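Side-chain contacts in pectinesterase (Sitophilus oryzae, PDB 4PMH), which hydrolyses the methyl esters of pectin, releasing methanol and leaving free galacturonate units, and probably takes part in digesting plant cell walls: residues F21-Y26 and R213-N218; P33-S38 and Q187-N192; V253-D258 and Y267-S272. All coordinates share one frame; numbering follows the deposited sequence.

In the fold
All three contacts involve strands of the same parallel sheet of a right-handed parallel beta-helix. Contacts 1 and 2 lie on its outer side, where segments from the N-terminal part of the chain pack on the neighbouring strands 213-217 and 188-191; a hydrogen bond between Thr217 OG1 and His191 ND1 joins them directly. Contact 1 is sparse, with polar groups that mostly find partners beyond it, whereas contact 2 centres on one nearly straight hydrogen bond from a side-chain amide. Contact 3 is fully buried and purely apolar: it spans the interior between two sheets, close to the probable substrate site. Phe268, between the inward-facing Tyr267 and Val269, points the other way and stacks on Tyr26 of contact 1.

Contact 1: F21-Y26 and R213-N218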
loop_
_atom_site.group_PDB
_atom_site.type_symbol
_atom_site.label_atom_id
_atom_site.label_comp_id
_atom_site.label_asym_id
_atom_site.label_seq_id
_atom_site.Cartn_x
_atom_site.Cartn_y
_atom_site.Cartn_z
ATOM N N PHE A 21 -0.137 17.374 11.424
ATOM C CA PHE A 21 0.163 16.187 10.616
ATOM C C PHE A 21 1.571 15.726 10.836
ATOM O O PHE A 21 2.512 16.220 10.218
ATOM C CB PHE A 21 -0.070 16.503 9.149
ATOM C CG PHE A 21 -1.446 16.975 8.873
ATOM C CD1 PHE A 21 -2.503 16.080 8.843
ATOM C CD2 PHE A 21 -1.700 18.328 8.696
ATOM C CE1 PHE A 21 -3.786 16.517 8.583
ATOM C CE2 PHE A 21 -2.981 18.778 8.453
ATOM C CZ PHE A 21 -4.027 17.874 8.395
ATOM N N THR A 22 1.704 14.755 11.724
ATOM C CA THR A 22 2.979 14.250 12.166
ATOM C C THR A 22 2.796 12.741 12.369
ATOM O O THR A 22 1.658 12.253 12.407
ATOM C CB THR A 22 3.386 14.888 13.514
ATOM O OG1 THR A 22 2.516 14.401 14.544
ATOM C CG2 THR A 22 3.286 16.397 13.454
ATOM N N THR A 23 3.888 12.005 12.541
ATOM C CA THR A 23 3.773 10.569 12.804
ATOM C C THR A 23 2.884 10.320 14.016
ATOM O O THR A 23 2.036 9.430 13.995
ATOM C CB THR A 23 5.138 9.874 13.047
ATOM O OG1 THR A 23 5.738 10.423 14.236
ATOM C CG2 THR A 23 6.078 10.033 11.852
ATOM N N ALA A 24 3.077 11.117 15.064
ATOM C CA ALA A 24 2.317 10.958 16.299
ATOM C C ALA A 24 0.819 11.171 16.086
ATOM O O ALA A 24 -0.033 10.550 16.696
ATOM C CB ALA A 24 2.838 11.933 17.348
ATOM N N THR A 25 0.523 12.092 15.208
ATOM C CA THR A 25 -0.806 12.496 14.940
ATOM C C THR A 25 -1.536 11.422 14.100
ATOM O O THR A 25 -2.651 10.991 14.443
ATOM C CB THR A 25 -0.686 13.907 14.347
ATOM O OG1 THR A 25 -1.035 14.874 15.359
ATOM C CG2 THR A 25 -1.455 14.082 13.168
ATOM N N TYR A 26 -0.881 10.942 13.050
ATOM C CA TYR A 26 -1.415 9.828 12.235
ATOM C C TYR A 26 -1.537 8.490 13.004
ATOM O O TYR A 26 -2.413 7.655 12.719
ATOM C CB TYR A 26 -0.561 9.688 10.955
ATOM C CG TYR A 26 -0.987 10.575 9.818
ATOM C CD1 TYR A 26 -0.556 11.898 9.718
ATOM C CD2 TYR A 26 -1.804 10.084 8.805
ATOM C CE1 TYR A 26 -0.961 12.710 8.677
ATOM C CE2 TYR A 26 -2.214 10.890 7.765
ATOM C CZ TYR A 26 -1.790 12.199 7.706
ATOM O OH TYR A 26 -2.194 12.976 6.662
ATOM N N ARG A 213 -4.581 1.300 11.014
ATOM C CA ARG A 213 -3.303 1.976 10.939
ATOM C C ARG A 213 -2.180 1.034 10.504
ATOM O O ARG A 213 -2.114 -0.116 10.934
ATOM C CB ARG A 213 -2.951 2.564 12.304
ATOM C CG ARG A 213 -3.955 3.614 12.756
ATOM C CD ARG A 213 -3.830 3.905 14.236
ATOM N NE ARG A 213 -4.300 2.788 15.052
ATOM C CZ ARG A 213 -4.623 2.875 16.348
ATOM N NH1 ARG A 213 -4.531 4.035 17.007
ATOM N NH2 ARG A 213 -5.061 1.790 16.986
ATOM N N SER A 214 -1.310 1.547 9.650
ATOM C CA SER A 214 -0.125 0.805 9.204
ATOM C C SER A 214 1.061 1.740 9.148
ATOM O O SER A 214 0.903 2.936 8.923
ATOM C CB SER A 214 -0.350 0.089 7.856
ATOM O OG SER A 214 -0.907 0.934 6.870
ATOM N N TYR A 215 2.244 1.180 9.402
ATOM C CA TYR A 215 3.461 1.949 9.525
ATOM C C TYR A 215 4.541 1.271 8.706
ATOM O O TYR A 215 4.992 0.152 9.045
ATOM C CB TYR A 215 3.907 2.013 10.982
ATOM C CG TYR A 215 4.821 3.168 11.348
ATOM C CD1 TYR A 215 5.616 3.812 10.415
ATOM C CD2 TYR A 215 4.896 3.601 12.661
ATOM C CE1 TYR A 215 6.440 4.874 10.772
ATOM C CE2 TYR A 215 5.726 4.649 13.028
ATOM C CZ TYR A 215 6.499 5.279 12.065
ATOM O OH TYR A 215 7.325 6.328 12.424
ATOM N N TYR A 216 4.932 1.957 7.645
ATOM C CA TYR A 216 5.982 1.552 6.729
ATOM C C TYR A 216 7.258 2.327 7.025
ATOM O O TYR A 216 7.262 3.523 6.991
ATOM C CB TYR A 216 5.557 1.857 5.299
ATOM C CG TYR A 216 4.360 1.063 4.873
ATOM C CD1 TYR A 216 3.073 1.395 5.309
ATOM C CD2 TYR A 216 4.512 -0.047 4.058
ATOM C CE1 TYR A 216 1.967 0.630 4.926
ATOM C CE2 TYR A 216 3.435 -0.802 3.675
ATOM C CZ TYR A 216 2.166 -0.468 4.113
ATOM O OH TYR A 216 1.120 -1.255 3.709
ATOM N N THR A 217 8.342 1.618 7.295
ATOM C CA THR A 217 9.639 2.219 7.538
ATOM C C THR A 217 10.681 1.548 6.671
ATOM O O THR A 217 10.646 0.329 6.490
ATOM C CB THR A 217 10.062 2.066 9.014
ATOM O OG1 THR A 217 9.777 0.741 9.456
ATOM C CG2 THR A 217 9.299 3.032 9.871
ATOM N N ASN A 218 11.596 2.353 6.132
ATOM C CA ASN A 218 12.719 1.863 5.363
ATOM C C ASN A 218 12.325 0.885 4.280
ATOM O O ASN A 218 12.960 -0.113 4.091
ATOM C CB ASN A 218 13.760 1.264 6.299
ATOM C CG ASN A 218 14.205 2.252 7.355
ATOM O OD1 ASN A 218 13.474 2.550 8.300
ATOM N ND2 ASN A 218 15.386 2.798 7.179
#
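On the outer surface of the parallel beta-helix, Thr23 in the first turn of the short helix 23-27 meets Tyr215 of strand 213-217, and Tyr26 lies beside Arg213 of the same strand. The contact is light, burying 89 Å² in all. Thr23 CG2 stands 4.0 Å from Tyr215 OH, methyl against phenol oxygen. Tyr215 carries its CG anti to the backbone N (chi1 -158°), which swings the phenol so that its hydroxyl end lies close to Thr23, and that hydroxyl pairs with Glu237 of the next strand, a residue that Thr23 also touches. A threonine suits this position because it is small and offers a methyl to the tyrosine.

The second point of touch is looser: the aliphatic CD of Arg213 comes within 4.3 Å of the carbonyl O of Tyr26. The guanidinium group lies beyond it, bonding through NH1 to Leu27 O and through NH2 to Asp186 in a salt bridge. The Tyr26 ring turns away from Arg213, stacking on Phe268 and meeting Tyr265 edge-to-face, while its hydroxyl bonds to Gln311.

The helix itself is started by Thr22 at the N-cap. Its OG1 accepts from Thr25 N at 3.1 Å with an angle of 144°, and its carbonyl O takes the Tyr26 N-H at 2.9 Å. A threonine hydroxyl serves well here, since it can satisfy an amide that has no preceding turn to bond to.

The two segments share no hydrogen bond of their own. Van der Waals touches bring them together, and the polar ends of Tyr215, Arg213 and Tyr26 are held by residues outside the pair. Arg213, placed beside the C-terminal end of helix 23-27, probably also gains from the partial negative charge gathered there.

Contact 2: P33-S38 and Q187-N192; sequences PSISTS and QIQIHN
Gln189 and Pro33 form the one hydrogen bond of this contact. Gln189 NE2 donates to Pro33 O at 2.8 Å, nearly straight at 163°, with the donor in the carbonyl plane and the acceptor only 6° out of the amide plane. Gln189 reaches it with an extended chain beyond CG and a chi3 of -99° that turns the amide to the loop. The other end of the amide is used as well, OE1 accepting from Gln160 NE2 on the adjacent strand, so both ends of the group are fixed. Glutamine suits this buried site because a single flat group can both give and accept. Cutting this side chain back to an alanine is likely to leave the Pro33 carbonyl without its donor and Gln160 without its acceptor, and to open a gap beneath the loop.

Van der Waals touches lie beside this bond. Pro33 CD packs 3.5 Å from Gln189 OE1, crossing the side chain at a slant. Ile35 CD1 comes tightly against the same amide, 3.2 Å from Gln189 NE2, the two side chains running past each other in opposite directions. Farther along the strand, carbon meets carbon where Ile35 CB lies 4.3 Å from His191 CD2. A branched isoleucine is apt here, its body meeting the histidine while its outer methyl reaches the glutamine.

His191 has a partner on the next strand, its ND1 bonded to Thr217 OG1; within its own segment, CB of Asn192 lies over the centre of one ring face.

Segment 33-38 belongs to the connection between helix 23-27 and strand 42-44, and it runs over the outside of the sheet. Ile35 also touches Gln160 and Val162, so the loop covers neighbouring strands 160-162 and 188-191 together, while Trp30 packs against Gln189.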
loop_
_atom_site.group_PDB
_atom_site.type_symbol
_atom_site.label_atom_id
_atom_site.label_comp_id
_atom_site.label_asym_id
_atom_site.label_seq_id
_atom_site.Cartn_x
_atom_site.Cartn_y
_atom_site.Cartn_z
ATOM N N PRO A 33 5.353 -1.278 18.490
ATOM C CA PRO A 33 6.529 -1.874 19.114
ATOM C C PRO A 33 7.745 -1.870 18.189
ATOM O O PRO A 33 7.594 -1.889 16.964
ATOM C CB PRO A 33 6.079 -3.280 19.494
ATOM C CG PRO A 33 4.783 -3.525 18.788
ATOM C CD PRO A 33 4.223 -2.215 18.360
ATOM N N SER A 34 8.934 -1.799 18.783
ATOM C CA SER A 34 10.195 -1.960 18.045
ATOM C C SER A 34 10.166 -3.271 17.295
ATOM O O SER A 34 9.696 -4.259 17.832
ATOM C CB SER A 34 11.368 -2.046 19.014
ATOM O OG SER A 34 11.221 -3.214 19.832
ATOM N N ILE A 35 10.661 -3.294 16.067
ATOM C CA ILE A 35 10.798 -4.561 15.377
ATOM C C ILE A 35 12.110 -5.115 15.882
ATOM O O ILE A 35 13.120 -4.413 15.919
ATOM C CB ILE A 35 10.795 -4.445 13.840
ATOM C CG1 ILE A 35 9.404 -4.060 13.337
ATOM C CG2 ILE A 35 11.160 -5.774 13.198
ATOM C CD1 ILE A 35 9.003 -2.653 13.684
ATOM N N SER A 36 12.072 -6.359 16.324
ATOM C CA SER A 36 13.229 -6.994 16.896
ATOM C C SER A 36 13.114 -8.459 16.553
ATOM O O SER A 36 12.568 -9.246 17.336
ATOM C CB SER A 36 13.282 -6.757 18.412
ATOM O OG SER A 36 14.462 -7.307 18.982
ATOM N N THR A 37 13.598 -8.801 15.354
ATOM C CA THR A 37 13.637 -10.171 14.858
ATOM C C THR A 37 14.709 -10.976 15.610
ATOM O O THR A 37 15.777 -11.289 15.074
ATOM C CB THR A 37 13.901 -10.206 13.333
ATOM O OG1 THR A 37 15.097 -9.488 13.021
ATOM C CG2 THR A 37 12.747 -9.560 12.566
ATOM N N SER A 38 14.402 -11.309 16.860
ATOM C CA SER A 38 15.413 -11.802 17.804
ATOM C C SER A 38 15.383 -13.316 17.980
ATOM O O SER A 38 16.034 -13.855 18.884
ATOM C CB SER A 38 15.197 -11.156 19.165
ATOM O OG SER A 38 16.168 -11.609 20.086
ATOM N N GLN A 187 -2.714 -1.844 13.122
ATOM C CA GLN A 187 -1.396 -2.013 13.728
ATOM C C GLN A 187 -0.444 -2.904 12.954
ATOM O O GLN A 187 0.328 -3.667 13.543
ATOM C CB GLN A 187 -1.521 -2.456 15.199
ATOM C CG GLN A 187 -2.422 -1.516 15.976
ATOM C CD GLN A 187 -2.569 -1.874 17.426
ATOM O OE1 GLN A 187 -1.712 -2.555 18.023
ATOM N NE2 GLN A 187 -3.668 -1.409 18.025
ATOM N N ILE A 188 -0.472 -2.776 11.633
ATOM C CA ILE A 188 0.469 -3.468 10.768
ATOM C C ILE A 188 1.753 -2.654 10.610
ATOM O O ILE A 188 1.723 -1.435 10.399
ATOM C CB ILE A 188 -0.105 -3.706 9.356
ATOM C CG1 ILE A 188 -1.511 -4.283 9.425
ATOM C CG2 ILE A 188 0.797 -4.656 8.578
ATOM C CD1 ILE A 188 -1.673 -5.441 10.375
ATOM N N GLN A 189 2.886 -3.329 10.685
ATOM C CA GLN A 189 4.168 -2.681 10.568
ATOM C C GLN A 189 4.932 -3.370 9.449
ATOM O O GLN A 189 5.048 -4.598 9.442
ATOM C CB GLN A 189 4.942 -2.808 11.880
ATOM C CG GLN A 189 4.261 -2.210 13.089
ATOM C CD GLN A 189 5.003 -2.551 14.372
ATOM O OE1 GLN A 189 4.629 -3.469 15.087
ATOM N NE2 GLN A 189 6.081 -1.837 14.645
ATOM N N ILE A 190 5.428 -2.586 8.499
ATOM C CA ILE A 190 6.222 -3.104 7.379
ATOM C C ILE A 190 7.580 -2.417 7.438
ATOM O O ILE A 190 7.659 -1.189 7.350
ATOM C CB ILE A 190 5.572 -2.766 6.026
ATOM C CG1 ILE A 190 4.162 -3.318 5.930
ATOM C CG2 ILE A 190 6.418 -3.298 4.883
ATOM C CD1 ILE A 190 3.136 -2.543 6.710
ATOM N N HIS A 191 8.654 -3.179 7.619
ATOM C CA HIS A 191 9.952 -2.579 7.890
ATOM C C HIS A 191 11.039 -3.221 7.049
ATOM O O HIS A 191 11.183 -4.441 7.052
ATOM C CB HIS A 191 10.270 -2.694 9.370
ATOM C CG HIS A 191 11.612 -2.155 9.756
ATOM N ND1 HIS A 191 11.975 -0.841 9.558
ATOM C CD2 HIS A 191 12.657 -2.740 10.391
ATOM C CE1 HIS A 191 13.200 -0.649 10.017
ATOM N NE2 HIS A 191 13.636 -1.783 10.532
ATOM N N ASN A 192 11.801 -2.402 6.328
ATOM C CA ASN A 192 12.922 -2.902 5.545
ATOM C C ASN A 192 12.467 -3.922 4.495
ATOM O O ASN A 192 13.021 -4.995 4.374
ATOM C CB ASN A 192 14.005 -3.494 6.461
ATOM C CG ASN A 192 15.317 -3.754 5.728
ATOM O OD1 ASN A 192 15.727 -2.987 4.842
ATOM N ND2 ASN A 192 15.980 -4.852 6.084
#

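Contact 3: V253-D258 and Y267-S272; sequences VVFAPD and YFVYKS
Phe255 and Tyr267 both set CG anti to the carbonyl carbon (chi1 -60° and -69°), sending two rings from separate strands into the interior, where Phe255 CD1 lies 4.2 Å from Tyr267 CD2. Val269, with CG2 beside its backbone N, points that methyl at the far end of the phenylalanine, CG2 standing 3.5 Å from Phe255 CZ. The valine's short side chain leaves room for the long aromatic one that comes to meet it. Pro257 crosses Tyr267 at a slant, its CB 3.9 Å from Tyr267 CD2.

Packing closes round these groups. Val254 CG1 lies over one face of the Phe255 ring, offset toward the rim, Phe241 meets that ring edge-to-face, and Leu312 touches both Phe255 and Tyr267. Of the four residues that touch, only the tyrosine has a polar end, and its buried hydroxyl is satisfied by Ala204 O, which lets a polar aromatic take its place in an apolar interior.

Strands 253-257 and 267-270 approach to 10.0 Å between their axes and run roughly antiparallel, at 154°. They belong to different sheets, so side chains alone fill the space between them. Near Ala256 and Pro257 lies the probable active site: Ala256 touches Asp226, the likely nucleophile, and Pro257 is about 6 Å, side chain to side chain, from Arg290 and from Trp292, both probable substrate-binding residues. Such packing of inward-facing side chains from different sheets is characteristic of the core of a parallel beta-helix.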
loop_
_atom_site.group_PDB
_atom_site.type_symbol
_atom_site.label_atom_id
_atom_site.label_comp_id
_atom_site.label_asym_id
_atom_site.label_seq_id
_atom_site.Cartn_x
_atom_site.Cartn_y
_atom_site.Cartn_z
ATOM N N VAL A 253 0.803 7.330 -12.064
ATOM C CA VAL A 253 0.237 7.942 -10.848
ATOM C C VAL A 253 0.631 7.116 -9.622
ATOM O O VAL A 253 0.430 5.919 -9.608
ATOM C CB VAL A 253 -1.296 8.018 -10.864
ATOM C CG1 VAL A 253 -1.769 9.048 -9.850
ATOM C CG2 VAL A 253 -1.838 8.343 -12.247
ATOM N N VAL A 254 1.158 7.747 -8.582
ATOM C CA VAL A 254 1.661 6.976 -7.434
ATOM C C VAL A 254 0.532 6.556 -6.486
ATOM O O VAL A 254 0.216 5.346 -6.375
ATOM C CB VAL A 254 2.735 7.760 -6.677
ATOM C CG1 VAL A 254 3.225 6.989 -5.456
ATOM C CG2 VAL A 254 3.889 8.091 -7.610
ATOM N N PHE A 255 -0.070 7.539 -5.806
ATOM C CA PHE A 255 -1.054 7.307 -4.759
ATOM C C PHE A 255 -2.489 7.401 -5.257
ATOM O O PHE A 255 -2.827 8.298 -6.025
ATOM C CB PHE A 255 -0.860 8.307 -3.615
ATOM C CG PHE A 255 0.497 8.231 -2.971
ATOM C CD1 PHE A 255 0.771 7.287 -2.012
ATOM C CD2 PHE A 255 1.509 9.096 -3.353
ATOM C CE1 PHE A 255 2.030 7.206 -1.427
ATOM C CE2 PHE A 255 2.768 9.035 -2.776
ATOM C CZ PHE A 255 3.029 8.087 -1.817
ATOM N N ALA A 256 -3.330 6.471 -4.804
ATOM C CA ALA A 256 -4.763 6.497 -5.076
ATOM C C ALA A 256 -5.546 6.165 -3.804
ATOM O O ALA A 256 -6.115 5.099 -3.682
ATOM C CB ALA A 256 -5.143 5.553 -6.223
ATOM N N PRO A 257 -5.613 7.120 -2.857
ATOM C CA PRO A 257 -6.397 6.885 -1.638
ATOM C C PRO A 257 -7.902 7.015 -1.809
ATOM O O PRO A 257 -8.368 7.864 -2.582
ATOM C CB PRO A 257 -5.867 7.949 -0.653
ATOM C CG PRO A 257 -4.997 8.859 -1.451
ATOM C CD PRO A 257 -5.066 8.485 -2.904
ATOM N N ASP A 258 -8.648 6.148 -1.108
ATOM C CA ASP A 258 -10.113 6.241 -1.038
ATOM C C ASP A 258 -10.550 6.489 0.406
ATOM O O ASP A 258 -11.626 6.068 0.853
ATOM C CB ASP A 258 -10.790 5.005 -1.668
ATOM C CG ASP A 258 -10.743 3.755 -0.797
ATOM O OD1 ASP A 258 -9.815 3.573 0.018
ATOM O OD2 ASP A 258 -11.647 2.901 -1.005
ATOM N N TYR A 267 -3.120 8.961 4.171
ATOM C CA TYR A 267 -1.728 8.587 3.921
ATOM C C TYR A 267 -0.777 9.730 4.328
ATOM O O TYR A 267 -1.023 10.886 4.033
ATOM C CB TYR A 267 -1.556 8.199 2.450
ATOM C CG TYR A 267 -2.226 6.910 2.013
ATOM C CD1 TYR A 267 -2.658 5.953 2.932
ATOM C CD2 TYR A 267 -2.395 6.624 0.644
ATOM C CE1 TYR A 267 -3.228 4.750 2.514
ATOM C CE2 TYR A 267 -2.957 5.435 0.229
ATOM C CZ TYR A 267 -3.390 4.507 1.167
ATOM O OH TYR A 267 -3.932 3.325 0.746
ATOM N N PHE A 268 0.283 9.389 5.051
ATOM C CA PHE A 268 1.314 10.336 5.459
ATOM C C PHE A 268 2.670 9.838 4.973
ATOM O O PHE A 268 3.157 8.768 5.405
ATOM C CB PHE A 268 1.321 10.466 6.977
ATOM C CG PHE A 268 2.227 11.536 7.501
ATOM C CD1 PHE A 268 2.093 12.850 7.115
ATOM C CD2 PHE A 268 3.191 11.218 8.421
ATOM C CE1 PHE A 268 2.929 13.833 7.630
ATOM C CE2 PHE A 268 4.022 12.189 8.956
ATOM C CZ PHE A 268 3.897 13.490 8.560
ATOM N N VAL A 269 3.247 10.593 4.045
ATOM C CA VAL A 269 4.560 10.307 3.481
ATOM C C VAL A 269 5.552 11.328 4.052
ATOM O O VAL A 269 5.407 12.534 3.810
ATOM C CB VAL A 269 4.507 10.393 1.954
ATOM C CG1 VAL A 269 5.889 10.212 1.374
ATOM C CG2 VAL A 269 3.528 9.362 1.380
ATOM N N TYR A 270 6.541 10.841 4.809
ATOM C CA TYR A 270 7.444 11.678 5.607
ATOM C C TYR A 270 8.909 11.217 5.497
ATOM O O TYR A 270 9.197 10.037 5.629
ATOM C CB TYR A 270 7.000 11.601 7.053
ATOM C CG TYR A 270 7.824 12.356 8.064
ATOM C CD1 TYR A 270 7.952 13.730 7.996
ATOM C CD2 TYR A 270 8.388 11.700 9.154
ATOM C CE1 TYR A 270 8.672 14.434 8.946
ATOM C CE2 TYR A 270 9.109 12.400 10.115
ATOM C CZ TYR A 270 9.249 13.767 10.000
ATOM O OH TYR A 270 9.976 14.466 10.938
ATOM N N LYS A 271 9.824 12.163 5.253
ATOM C CA LYS A 271 11.241 11.897 5.092
ATOM C C LYS A 271 11.464 10.761 4.089
ATOM O O LYS A 271 12.304 9.902 4.291
ATOM C CB LYS A 271 11.883 11.550 6.430
ATOM C CG LYS A 271 11.691 12.593 7.511
ATOM C CD LYS A 271 12.461 13.853 7.193
ATOM C CE LYS A 271 12.750 14.644 8.454
ATOM N NZ LYS A 271 13.111 16.043 8.138
ATOM N N SER A 272 10.713 10.784 3.005
ATOM C CA SER A 272 10.765 9.733 1.993
ATOM C C SER A 272 11.276 10.293 0.654
ATOM O O SER A 272 11.583 11.495 0.542
ATOM C CB SER A 272 9.371 9.095 1.861
ATOM O OG SER A 272 9.092 8.245 2.998
#